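Local coordinates for A-adding tRNA nucleotidyltransferase (Aquifex aeolicus, PDB 4WBY), which adds the terminal adenosine to transfer RNAs ending in CC, using ATP and magnesium ions to complete their CCA end, at residues 8-13 against 132-137; 31-36 against 45-50; 78-81 against 86-89; 118-123 against 171-176. All coordinates share one frame; numbering follows the deposited sequence.

Interaction 1: residues 8-13 against 132-137; sequences NIEEIA and EDYGTL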
loop_
_atom_site.group_PDB
_atom_site.type_symbol
_atom_site.label_atom_id
_atom_site.label_comp_id
_atom_site.label_asym_id
_atom_site.label_seq_id
_atom_site.Cartn_x
_atom_site.Cartn_y
_atom_site.Cartn_z
ATOM N N ASN A 8 -5.135 7.931 22.991
ATOM C CA ASN A 8 -3.773 7.403 22.979
ATOM C C ASN A 8 -2.721 8.449 22.594
ATOM O O ASN A 8 -1.535 8.228 22.799
ATOM C CB ASN A 8 -3.667 6.182 22.055
ATOM C CG ASN A 8 -3.823 6.537 20.597
ATOM O OD1 ASN A 8 -4.706 7.308 20.232
ATOM N ND2 ASN A 8 -2.965 5.966 19.748
ATOM N N ILE A 9 -3.166 9.590 22.065
ATOM C CA ILE A 9 -2.285 10.674 21.624
ATOM C C ILE A 9 -2.363 11.892 22.557
ATOM O O ILE A 9 -1.487 12.745 22.547
ATOM C CB ILE A 9 -2.663 11.115 20.181
ATOM C CG1 ILE A 9 -2.522 9.940 19.214
ATOM C CG2 ILE A 9 -1.822 12.287 19.678
ATOM C CD1 ILE A 9 -3.017 10.286 17.851
ATOM N N GLU A 10 -3.404 11.948 23.381
ATOM C CA GLU A 10 -3.711 13.129 24.187
ATOM C C GLU A 10 -2.552 13.608 25.068
ATOM O O GLU A 10 -2.224 14.795 25.063
ATOM C CB GLU A 10 -4.951 12.841 25.043
ATOM C CG GLU A 10 -5.158 13.770 26.234
ATOM C CD GLU A 10 -5.738 15.130 25.862
ATOM O OE1 GLU A 10 -5.927 15.409 24.658
ATOM O OE2 GLU A 10 -6.008 15.926 26.793
ATOM N N GLU A 11 -1.917 12.709 25.813
ATOM C CA GLU A 11 -0.848 13.139 26.723
ATOM C C GLU A 11 0.306 13.805 25.978
ATOM O O GLU A 11 0.782 14.873 26.373
ATOM C CB GLU A 11 -0.321 11.961 27.546
ATOM C CG GLU A 11 -1.277 11.464 28.612
ATOM C CD GLU A 11 -0.616 10.507 29.595
ATOM O OE1 GLU A 11 0.605 10.263 29.472
ATOM O OE2 GLU A 11 -1.320 9.996 30.491
ATOM N N ILE A 12 0.741 13.195 24.882
ATOM C CA ILE A 12 1.834 13.756 24.102
ATOM C C ILE A 12 1.399 15.039 23.386
ATOM O O ILE A 12 2.157 16.005 23.334
ATOM C CB ILE A 12 2.382 12.721 23.086
ATOM C CG1 ILE A 12 3.130 11.607 23.822
ATOM C CG2 ILE A 12 3.315 13.383 22.070
ATOM C CD1 ILE A 12 4.327 12.093 24.636
ATOM N N ALA A 13 0.183 15.060 22.843
ATOM C CA ALA A 13 -0.313 16.268 22.182
ATOM C C ALA A 13 -0.311 17.469 23.144
ATOM O O ALA A 13 0.148 18.566 22.792
ATOM C CB ALA A 13 -1.714 16.033 21.637
ATOM N N GLU A 132 -4.020 27.819 23.639
ATOM C CA GLU A 132 -5.194 28.692 23.679
ATOM C C GLU A 132 -6.352 28.192 22.819
ATOM O O GLU A 132 -7.479 28.669 22.963
ATOM C CB GLU A 132 -4.816 30.114 23.268
ATOM C CG GLU A 132 -4.938 30.409 21.790
ATOM C CD GLU A 132 -3.788 29.860 20.974
ATOM O OE1 GLU A 132 -2.809 29.351 21.570
ATOM O OE2 GLU A 132 -3.871 29.940 19.726
ATOM N N ASP A 133 -6.091 27.229 21.938
ATOM C CA ASP A 133 -7.138 26.728 21.043
ATOM C C ASP A 133 -6.996 25.222 20.826
ATOM O O ASP A 133 -7.222 24.709 19.738
ATOM C CB ASP A 133 -7.109 27.464 19.697
ATOM C CG ASP A 133 -5.875 27.137 18.876
ATOM O OD1 ASP A 133 -4.865 26.689 19.461
ATOM O OD2 ASP A 133 -5.929 27.307 17.637
ATOM N N TYR A 134 -6.645 24.520 21.888
ATOM C CA TYR A 134 -6.357 23.096 21.811
ATOM C C TYR A 134 -7.504 22.296 21.208
ATOM O O TYR A 134 -8.658 22.416 21.641
ATOM C CB TYR A 134 -6.036 22.564 23.199
ATOM C CG TYR A 134 -5.603 21.124 23.221
ATOM C CD1 TYR A 134 -6.524 20.108 23.437
ATOM C CD2 TYR A 134 -4.268 20.776 23.025
ATOM C CE1 TYR A 134 -6.128 18.781 23.471
ATOM C CE2 TYR A 134 -3.860 19.461 23.060
ATOM C CZ TYR A 134 -4.792 18.466 23.288
ATOM O OH TYR A 134 -4.385 17.159 23.333
ATOM N N GLY A 135 -7.176 21.475 20.210
ATOM C CA GLY A 135 -8.150 20.622 19.551
ATOM C C GLY A 135 -8.881 21.274 18.383
ATOM O O GLY A 135 -9.704 20.629 17.745
ATOM N N THR A 136 -8.579 22.537 18.081
ATOM C CA THR A 136 -9.217 23.212 16.949
ATOM C C THR A 136 -8.835 22.552 15.626
ATOM O O THR A 136 -7.654 22.341 15.343
ATOM C CB THR A 136 -8.844 24.701 16.898
ATOM O OG1 THR A 136 -9.306 25.339 18.091
ATOM C CG2 THR A 136 -9.469 25.380 15.699
ATOM N N LEU A 137 -9.847 22.234 14.820
ATOM C CA LEU A 137 -9.624 21.714 13.479
ATOM C C LEU A 137 -9.381 22.886 12.547
ATOM O O LEU A 137 -10.248 23.741 12.366
ATOM C CB LEU A 137 -10.809 20.879 13.000
ATOM C CG LEU A 137 -10.696 20.284 11.593
ATOM C CD1 LEU A 137 -9.584 19.253 11.506
ATOM C CD2 LEU A 137 -12.025 19.658 11.217
#
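Tyr134 reaches from its loop to helix 7-22 and donates its phenol hydroxyl to the carboxylate of Glu10, with OH 2.7 Å from OE1. The bond is short, but OE1 is met from above the carboxylate plane, 54° out of it, and carboxylate and ring stand nearly perpendicular. Each side chain sets its CG anti to its own backbone N. The glutamate then bends at chi2 (78°), which brings its tip round to the hydroxyl, while its other oxygen, OE2, forms a salt bridge with Arg14. That same arginine makes a cation-pi contact with the Tyr134 ring, so acid, base and phenol hold one another in place. One turn on from Glu10, Ala13 points its CB toward the loop and touches Tyr134 OH at 3.4 Å; its small methyl leaves room for the phenol to come close to the helix. Tyr134 itself sits in a type II turn from Asp133 to Thr136, where Gly135 takes the positive-phi place and Thr136 OG1 bonds back to Asp133 O. The contact thus ties helix 7-22 to the loop between strand 126-128 and the edge strand 137-138, while the helix packs Ile12 against strand 85-91.

Interaction 2: residues 31-36 against 45-50; sequences GGVVRD and DVDFVV. With SO4 (sulfate ion), chain D.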
loop_
_atom_site.group_PDB
_atom_site.type_symbol
_atom_site.label_atom_id
_atom_site.label_comp_id
_atom_site.label_asym_id
_atom_site.label_seq_id
_atom_site.Cartn_x
_atom_site.Cartn_y
_atom_site.Cartn_z
ATOM N N GLY A 31 -2.149 16.582 8.406
ATOM C CA GLY A 31 -2.110 15.770 7.206
ATOM C C GLY A 31 -2.930 14.504 7.233
ATOM O O GLY A 31 -4.059 14.493 7.725
ATOM N N GLY A 32 -2.346 13.429 6.717
ATOM C CA GLY A 32 -3.021 12.142 6.661
ATOM C C GLY A 32 -3.462 11.662 8.033
ATOM O O GLY A 32 -4.484 10.999 8.166
ATOM N N VAL A 33 -2.696 12.000 9.067
ATOM C CA VAL A 33 -3.064 11.588 10.421
ATOM C C VAL A 33 -4.373 12.259 10.859
ATOM O O VAL A 33 -5.218 11.639 11.507
ATOM C CB VAL A 33 -1.943 11.908 11.415
ATOM C CG1 VAL A 33 -2.356 11.494 12.809
ATOM C CG2 VAL A 33 -0.673 11.190 10.984
ATOM N N VAL A 34 -4.561 13.515 10.467
ATOM C CA VAL A 34 -5.791 14.220 10.807
ATOM C C VAL A 34 -6.958 13.614 10.036
ATOM O O VAL A 34 -8.029 13.394 10.601
ATOM C CB VAL A 34 -5.670 15.737 10.514
ATOM C CG1 VAL A 34 -6.996 16.439 10.754
ATOM C CG2 VAL A 34 -4.561 16.357 11.385
ATOM N N ARG A 35 -6.742 13.328 8.754
ATOM C CA ARG A 35 -7.721 12.585 7.963
ATOM C C ARG A 35 -8.124 11.296 8.682
ATOM O O ARG A 35 -9.314 11.009 8.857
ATOM C CB ARG A 35 -7.154 12.271 6.576
ATOM C CG ARG A 35 -8.071 11.439 5.677
ATOM C CD ARG A 35 -7.272 10.736 4.579
ATOM N NE ARG A 35 -6.329 9.782 5.172
ATOM C CZ ARG A 35 -5.054 9.642 4.833
ATOM N NH1 ARG A 35 -4.524 10.383 3.868
ATOM N NH2 ARG A 35 -4.310 8.729 5.457
ATOM N N ASP A 36 -7.137 10.514 9.112
ATOM C CA ASP A 36 -7.447 9.219 9.700
ATOM C C ASP A 36 -8.159 9.348 11.052
ATOM O O ASP A 36 -9.021 8.536 11.378
ATOM C CB ASP A 36 -6.173 8.378 9.820
ATOM C CG ASP A 36 -5.706 7.854 8.465
ATOM O OD1 ASP A 36 -6.504 7.929 7.502
ATOM O OD2 ASP A 36 -4.559 7.379 8.357
ATOM N N ASP A 45 0.950 6.587 14.464
ATOM C CA ASP A 45 1.977 7.368 13.796
ATOM C C ASP A 45 1.458 8.790 13.686
ATOM O O ASP A 45 0.525 9.056 12.930
ATOM C CB ASP A 45 2.300 6.794 12.407
ATOM C CG ASP A 45 3.003 5.440 12.463
ATOM O OD1 ASP A 45 3.044 4.803 13.537
ATOM O OD2 ASP A 45 3.510 5.001 11.411
ATOM N N VAL A 46 2.036 9.699 14.463
ATOM C CA VAL A 46 1.545 11.063 14.519
ATOM C C VAL A 46 2.565 12.033 13.948
ATOM O O VAL A 46 3.736 12.024 14.351
ATOM C CB VAL A 46 1.204 11.472 15.968
ATOM C CG1 VAL A 46 0.507 12.834 16.014
ATOM C CG2 VAL A 46 0.336 10.412 16.630
ATOM N N ASP A 47 2.105 12.865 13.012
ATOM C CA ASP A 47 2.943 13.866 12.362
ATOM C C ASP A 47 2.599 15.257 12.867
ATOM O O ASP A 47 1.425 15.642 12.887
ATOM C CB ASP A 47 2.776 13.813 10.842
ATOM C CG ASP A 47 3.125 12.462 10.262
ATOM O OD1 ASP A 47 3.982 11.762 10.844
ATOM O OD2 ASP A 47 2.538 12.104 9.213
ATOM N N PHE A 48 3.619 15.990 13.296
ATOM C CA PHE A 48 3.460 17.373 13.738
ATOM C C PHE A 48 4.161 18.336 12.809
ATOM O O PHE A 48 5.239 18.031 12.293
ATOM C CB PHE A 48 4.038 17.591 15.141
ATOM C CG PHE A 48 3.302 16.895 16.239
ATOM C CD1 PHE A 48 3.633 15.600 16.603
ATOM C CD2 PHE A 48 2.316 17.561 16.960
ATOM C CE1 PHE A 48 2.972 14.959 17.644
ATOM C CE2 PHE A 48 1.657 16.925 18.004
ATOM C CZ PHE A 48 1.991 15.625 18.349
ATOM N N VAL A 49 3.577 19.519 12.641
ATOM C CA VAL A 49 4.268 20.629 12.005
ATOM C C VAL A 49 4.462 21.709 13.053
ATOM O O VAL A 49 3.559 21.999 13.852
ATOM C CB VAL A 49 3.507 21.174 10.773
ATOM C CG1 VAL A 49 4.011 22.567 10.367
ATOM C CG2 VAL A 49 3.660 20.217 9.613
ATOM N N VAL A 50 5.660 22.280 13.065
ATOM C CA VAL A 50 6.012 23.321 14.011
ATOM C C VAL A 50 6.285 24.603 13.253
ATOM O O VAL A 50 7.026 24.598 12.274
ATOM C CB VAL A 50 7.250 22.926 14.844
ATOM C CG1 VAL A 50 7.623 24.027 15.861
ATOM C CG2 VAL A 50 7.011 21.582 15.538
HETATM S S SO4 D . -1.041 8.009 3.640
HETATM O O1 SO4 D . -1.540 9.347 4.010
HETATM O O2 SO4 D . -2.111 7.048 3.890
HETATM O O3 SO4 D . -0.630 7.964 2.238
HETATM O O4 SO4 D . 0.091 7.690 4.505
HETATM O O HOH W 1 0.141 13.051 8.445
#
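Val33, on the first turn of helix 32-38, is the residue that meets strand 45-51. Its CB points toward the strand and lies 4.1 Å from Asp45 O. From there the two methyls part: CG1, anti to the backbone N (chi1 179°), stays 3.8 Å from Asp45 O, whereas CG2 presses closer, 3.1 Å from that same oxygen. CG2 also lies 4.2 Å from Val46 CA and 3.8 Å from Asp47 OD2. A branched, apolar residue suits this place, since it fills the angle between helix and strand with two methyls, while a water makes the polar link. This water accepts from Val33 N and donates to Asp47 OD2 at 2.7 Å, joining the helix start to the carboxylate. Gly31, with phi 86°, occupies the N-cap, and Gly32, with no side chain, lets the sulfate lie close to the start of the helix. Arg35 bends at chi3 and turns its NH1 and NH2 to sulfate O1, while NE pairs with Asp36 OD1. The sulfate probably comes from the crystallisation liquor. Gly32 to Arg35 bind ATP, and Asp45 and Asp47 are inferred magnesium ligands. A glycine pair leading into a short helix, followed by a strand bearing the Asp-X-Asp pair, is the signature of the nucleotidyltransferase head domain in the tRNA nucleotidyltransferase/poly(A) polymerase family.

Interaction 3: residues 78-81 against 86-89; sequences AHLK and KLEF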
loop_
_atom_site.group_PDB
_atom_site.type_symbol
_atom_site.label_atom_id
_atom_site.label_comp_id
_atom_site.label_asym_id
_atom_site.label_seq_id
_atom_site.Cartn_x
_atom_site.Cartn_y
_atom_site.Cartn_z
ATOM N N ALA A 78 12.568 15.824 12.562
ATOM C CA ALA A 78 13.103 14.862 13.525
ATOM C C ALA A 78 12.077 13.778 13.816
ATOM O O ALA A 78 10.876 14.021 13.769
ATOM C CB ALA A 78 13.519 15.562 14.817
ATOM N N HIS A 79 12.561 12.585 14.126
ATOM C CA HIS A 79 11.703 11.449 14.429
ATOM C C HIS A 79 12.088 10.843 15.765
ATOM O O HIS A 79 13.272 10.801 16.118
ATOM C CB HIS A 79 11.791 10.385 13.326
ATOM C CG HIS A 79 11.416 10.886 11.966
ATOM N ND1 HIS A 79 12.256 11.664 11.200
ATOM C CD2 HIS A 79 10.287 10.722 11.237
ATOM C CE1 HIS A 79 11.664 11.952 10.055
ATOM N NE2 HIS A 79 10.467 11.394 10.052
ATOM N N LEU A 80 11.084 10.405 16.518
ATOM C CA LEU A 80 11.315 9.672 17.760
ATOM C C LEU A 80 10.113 8.790 18.047
ATOM O O LEU A 80 9.051 8.946 17.440
ATOM C CB LEU A 80 11.585 10.621 18.934
ATOM C CG LEU A 80 10.470 11.617 19.240
ATOM C CD1 LEU A 80 10.341 11.879 20.731
ATOM C CD2 LEU A 80 10.733 12.923 18.510
ATOM N N LYS A 81 10.297 7.840 18.951
ATOM C CA LYS A 81 9.237 6.930 19.335
ATOM C C LYS A 81 9.077 6.995 20.847
ATOM O O LYS A 81 10.063 6.954 21.578
ATOM C CB LYS A 81 9.556 5.502 18.881
ATOM C CG LYS A 81 8.408 4.515 19.071
ATOM C CD LYS A 81 8.716 3.150 18.461
ATOM C CE LYS A 81 7.530 2.202 18.600
ATOM N NZ LYS A 81 7.771 0.881 17.948
ATOM N N LYS A 86 4.839 6.523 17.192
ATOM C CA LYS A 86 5.914 6.998 16.329
ATOM C C LYS A 86 5.619 8.437 15.954
ATOM O O LYS A 86 4.573 8.725 15.360
ATOM C CB LYS A 86 6.050 6.127 15.077
ATOM C CG LYS A 86 6.504 4.715 15.402
ATOM C CD LYS A 86 6.624 3.864 14.146
ATOM C CE LYS A 86 7.692 4.410 13.212
ATOM N NZ LYS A 86 7.913 3.529 12.031
ATOM N N LEU A 87 6.533 9.332 16.310
ATOM C CA LEU A 87 6.331 10.760 16.135
ATOM C C LEU A 87 7.275 11.363 15.102
ATOM O O LEU A 87 8.472 11.061 15.070
ATOM C CB LEU A 87 6.513 11.484 17.473
ATOM C CG LEU A 87 5.724 10.924 18.655
ATOM C CD1 LEU A 87 6.145 11.640 19.928
ATOM C CD2 LEU A 87 4.215 11.031 18.432
ATOM N N GLU A 88 6.728 12.231 14.262
ATOM C CA GLU A 88 7.532 13.038 13.359
ATOM C C GLU A 88 7.248 14.505 13.633
ATOM O O GLU A 88 6.090 14.890 13.798
ATOM C CB GLU A 88 7.226 12.715 11.900
ATOM C CG GLU A 88 7.884 13.689 10.942
ATOM C CD GLU A 88 7.412 13.517 9.518
ATOM O OE1 GLU A 88 7.716 12.461 8.926
ATOM O OE2 GLU A 88 6.739 14.435 8.992
ATOM N N PHE A 89 8.305 15.311 13.678
ATOM C CA PHE A 89 8.197 16.754 13.828
ATOM C C PHE A 89 8.858 17.425 12.638
ATOM O O PHE A 89 10.023 17.166 12.353
ATOM C CB PHE A 89 8.851 17.218 15.133
ATOM C CG PHE A 89 8.122 16.767 16.350
ATOM C CD1 PHE A 89 8.352 15.510 16.886
ATOM C CD2 PHE A 89 7.175 17.583 16.944
ATOM C CE1 PHE A 89 7.658 15.090 17.999
ATOM C CE2 PHE A 89 6.475 17.162 18.052
ATOM C CZ PHE A 89 6.722 15.921 18.584
#
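Ala78 and Phe89 exchange N-H and C=O in both directions across these antiparallel strands, Phe89 N reaching Ala78 O at 2.9 Å in an almost straight bond. Leu80 and Leu87 do likewise, with Leu87 N 2.8 Å from Leu80 O. Between them lies the non-hydrogen-bonded pair His79 and Glu88, where the side chains supply a further link: His79 NE2 donates to Glu88 OE1 at 3.2 Å. This bond is bent, 137° at the hydrogen; it comes in on the anti side of the carboxylate, 28° out of its plane, and ring and carboxylate stand nearly at right angles. Glu88 runs extended with CG anti to its backbone N (chi1 171°), which lays CG alongside the imidazole, next to CB, before the carboxylate meets NE2. The two strands form the hairpin 77-82 and 85-91, part of the mixed sheet of the head domain; strand 85-91 continues the sheet to strand 45-51, and Glu88 touches Asp47, an inferred magnesium ligand. On the same face as His79 and Glu88, Lys81 and Lys86 pack their aliphatic stems, Lys81 CD 4.1 Å from Lys86 CG, and carry their charged ends to the exposed side, the two NZ atoms 6.5 Å apart. The other face is apolar and buried. Leu80 CD2 meets the Phe89 ring at CE1, 3.8 Å away, and Leu80 CD1 lies 4.3 Å from Leu87 CD1. Small Ala78 packs on Ala58 of helix 54-65; Phe89 touches that helix too and stacks on Phe48, while Leu87 leans on Ile12 of helix 7-22.

Interaction 4: residues 118-123 against 171-176; sequences RDFTIN and LRFAGR. With SO4 (sulfate ion), chain D.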
loop_
_atom_site.group_PDB
_atom_site.type_symbol
_atom_site.label_atom_id
_atom_site.label_comp_id
_atom_site.label_asym_id
_atom_site.label_seq_id
_atom_site.Cartn_x
_atom_site.Cartn_y
_atom_site.Cartn_z
ATOM N N ARG A 118 0.244 20.681 -0.010
ATOM C CA ARG A 118 0.005 19.234 0.051
ATOM C C ARG A 118 -0.878 18.748 -1.104
ATOM O O ARG A 118 -1.211 19.531 -1.994
ATOM C CB ARG A 118 -0.587 18.880 1.414
ATOM C CG ARG A 118 0.482 18.997 2.503
ATOM C CD ARG A 118 -0.061 19.140 3.903
ATOM N NE ARG A 118 1.031 19.482 4.813
ATOM C CZ ARG A 118 1.711 18.598 5.536
ATOM N NH1 ARG A 118 1.392 17.309 5.475
ATOM N NH2 ARG A 118 2.696 19.009 6.339
ATOM N N ASP A 119 -1.238 17.466 -1.149
ATOM C CA ASP A 119 -1.853 16.991 -2.393
ATOM C C ASP A 119 -3.368 17.245 -2.514
ATOM O O ASP A 119 -3.800 17.864 -3.493
ATOM C CB ASP A 119 -1.544 15.504 -2.655
ATOM C CG ASP A 119 -1.792 14.579 -1.458
ATOM O OD1 ASP A 119 -2.418 14.952 -0.442
ATOM O OD2 ASP A 119 -1.353 13.412 -1.572
ATOM N N PHE A 120 -4.162 16.807 -1.541
ATOM C CA PHE A 120 -5.621 16.864 -1.658
ATOM C C PHE A 120 -6.227 17.479 -0.416
ATOM O O PHE A 120 -5.619 17.439 0.657
ATOM C CB PHE A 120 -6.183 15.462 -1.923
ATOM C CG PHE A 120 -5.473 14.766 -3.035
ATOM C CD1 PHE A 120 -5.561 15.262 -4.329
ATOM C CD2 PHE A 120 -4.668 13.661 -2.791
ATOM C CE1 PHE A 120 -4.869 14.668 -5.370
ATOM C CE2 PHE A 120 -3.975 13.053 -3.829
ATOM C CZ PHE A 120 -4.068 13.565 -5.122
ATOM N N THR A 121 -7.413 18.070 -0.558
ATOM C CA THR A 121 -7.974 18.841 0.545
ATOM C C THR A 121 -8.159 18.000 1.803
ATOM O O THR A 121 -7.972 18.500 2.915
ATOM C CB THR A 121 -9.317 19.489 0.176
ATOM O OG1 THR A 121 -10.256 18.474 -0.186
ATOM C CG2 THR A 121 -9.149 20.475 -0.990
ATOM N N ILE A 122 -8.496 16.724 1.648
ATOM C CA ILE A 122 -8.740 15.904 2.827
ATOM C C ILE A 122 -7.438 15.579 3.558
ATOM O O ILE A 122 -7.473 15.125 4.702
ATOM C CB ILE A 122 -9.493 14.598 2.490
ATOM C CG1 ILE A 122 -8.674 13.706 1.547
ATOM C CG2 ILE A 122 -10.898 14.905 1.952
ATOM C CD1 ILE A 122 -9.255 12.304 1.367
ATOM N N ASN A 123 -6.302 15.832 2.905
ATOM C CA ASN A 123 -4.978 15.618 3.497
ATOM C C ASN A 123 -4.297 16.906 3.942
ATOM O O ASN A 123 -3.118 16.898 4.328
ATOM C CB ASN A 123 -4.060 14.896 2.504
ATOM C CG ASN A 123 -4.552 13.516 2.160
ATOM O OD1 ASN A 123 -5.303 12.901 2.918
ATOM N ND2 ASN A 123 -4.127 13.010 1.001
ATOM N N LEU A 171 -5.768 8.514 -7.303
ATOM C CA LEU A 171 -6.507 7.292 -7.565
ATOM C C LEU A 171 -6.358 6.310 -6.404
ATOM O O LEU A 171 -7.293 5.570 -6.094
ATOM C CB LEU A 171 -6.039 6.677 -8.889
ATOM C CG LEU A 171 -6.146 7.636 -10.085
ATOM C CD1 LEU A 171 -5.779 6.938 -11.391
ATOM C CD2 LEU A 171 -7.541 8.270 -10.155
ATOM N N ARG A 172 -5.204 6.323 -5.739
ATOM C CA ARG A 172 -5.041 5.501 -4.536
ATOM C C ARG A 172 -6.026 5.932 -3.444
ATOM O O ARG A 172 -6.712 5.091 -2.855
ATOM C CB ARG A 172 -3.610 5.549 -3.997
ATOM C CG ARG A 172 -3.467 4.864 -2.635
ATOM C CD ARG A 172 -2.022 4.463 -2.332
ATOM N NE ARG A 172 -1.084 5.585 -2.320
ATOM C CZ ARG A 172 -0.786 6.312 -1.251
ATOM N NH1 ARG A 172 -1.363 6.062 -0.082
ATOM N NH2 ARG A 172 0.099 7.295 -1.349
ATOM N N PHE A 173 -6.120 7.235 -3.179
ATOM C CA PHE A 173 -7.049 7.684 -2.145
ATOM C C PHE A 173 -8.501 7.498 -2.576
ATOM O O PHE A 173 -9.336 7.110 -1.754
ATOM C CB PHE A 173 -6.777 9.140 -1.750
ATOM C CG PHE A 173 -5.463 9.321 -1.040
ATOM C CD1 PHE A 173 -5.198 8.634 0.139
ATOM C CD2 PHE A 173 -4.483 10.147 -1.557
ATOM C CE1 PHE A 173 -3.982 8.785 0.800
ATOM C CE2 PHE A 173 -3.273 10.310 -0.900
ATOM C CZ PHE A 173 -3.017 9.623 0.279
ATOM N N ALA A 174 -8.803 7.744 -3.852
ATOM C CA ALA A 174 -10.174 7.530 -4.331
ATOM C C ALA A 174 -10.586 6.069 -4.143
ATOM O O ALA A 174 -11.684 5.782 -3.650
ATOM C CB ALA A 174 -10.320 7.950 -5.802
ATOM N N GLY A 175 -9.708 5.142 -4.515
ATOM C CA GLY A 175 -10.024 3.729 -4.388
ATOM C C GLY A 175 -10.070 3.260 -2.941
ATOM O O GLY A 175 -10.954 2.491 -2.554
ATOM N N ARG A 176 -9.116 3.715 -2.128
ATOM C CA ARG A 176 -9.111 3.369 -0.708
ATOM C C ARG A 176 -10.412 3.758 -0.027
ATOM O O ARG A 176 -10.973 2.989 0.747
ATOM C CB ARG A 176 -7.951 4.061 0.015
ATOM C CG ARG A 176 -7.969 3.837 1.522
ATOM C CD ARG A 176 -7.046 4.777 2.279
ATOM N NE ARG A 176 -5.641 4.527 1.979
ATOM C CZ ARG A 176 -4.637 5.223 2.500
ATOM N NH1 ARG A 176 -4.886 6.223 3.342
ATOM N NH2 ARG A 176 -3.390 4.928 2.174
HETATM S S SO4 D . -1.041 8.009 3.640
HETATM O O1 SO4 D . -1.540 9.347 4.010
HETATM O O2 SO4 D . -2.111 7.048 3.890
HETATM O O3 SO4 D . -0.630 7.964 2.238
HETATM O O4 SO4 D . 0.091 7.690 4.505
#
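Phe120 and Phe173 mark the nearest approach of the two backbones, yet their CA atoms remain 9.3 Å apart, so side chains must bridge the gap. Residues 118-120 are loop, Arg118 and Phe120 extended and Asp119 helical in its backbone angles, before a 3-10 turn at 121-123, closed by Asn123 N bonding to Phe120 O; residues 171-176 are regular alpha helix. Phe173 reaches across from the helix and meets three residues. Its CD2 touches Phe120 CE2 at 3.7 Å, the two rings rim to rim with planes 75° apart and neither over the other's face. Asp119 OD2 comes up at the edge of the Phe173 ring, while Asn123 ND2 lies over one face, 3.4 Å from CE2. A flat aromatic suits the place because it offers rim to ring and carboxylate, and a face to the amide. Here the head-domain loop between helix 111-116 and strand 126-128 meets helix 165-177, and the ATP site lies along the join: Arg118, Asp119, Asn123, Arg172 and Arg176 all bind the nucleotide. Asp119 sets CG between its backbone N and carbonyl carbon (chi1 49°), bringing OD1 back to Phe120 N at 2.8 Å; OD1 also accepts from Asn123 ND2 at 3.0 Å, and OD2 forms a salt bridge with Arg169. Asn123 gives its OD1 to Arg35 NH1, so its amide is fixed at both ends. A sulfate ion sits beside Phe173: Arg172 NH1 donates to O3 in a nearly straight bond of 3.1 Å, and Arg176 NH1 and NH2 both reach O2. Salt bridges to Glu209 and Glu216 hold Arg172 and Arg176.

Interactions 1, 2 and 3 gather around the mixed sheet of the head domain. Strands 45-51 and 85-91 are neighbours in it, joining interactions 2 and 3, whose centres lie about 11 Å apart; helix 7-22 of interaction 1 packs on both strands through Ile9 and Ile12. Along the chain, interactions 2 and 3 follow one another between the two halves of interaction 1, whereas interaction 4 begins before interaction 1 closes and ends on helix 165-177. Its centre is about 14 Å from that of interaction 2, yet the two meet through Arg35 and Asn123 and share one sulfate. ATP-binding residues of the head and of that later helix thus come together beside the inferred magnesium ligands.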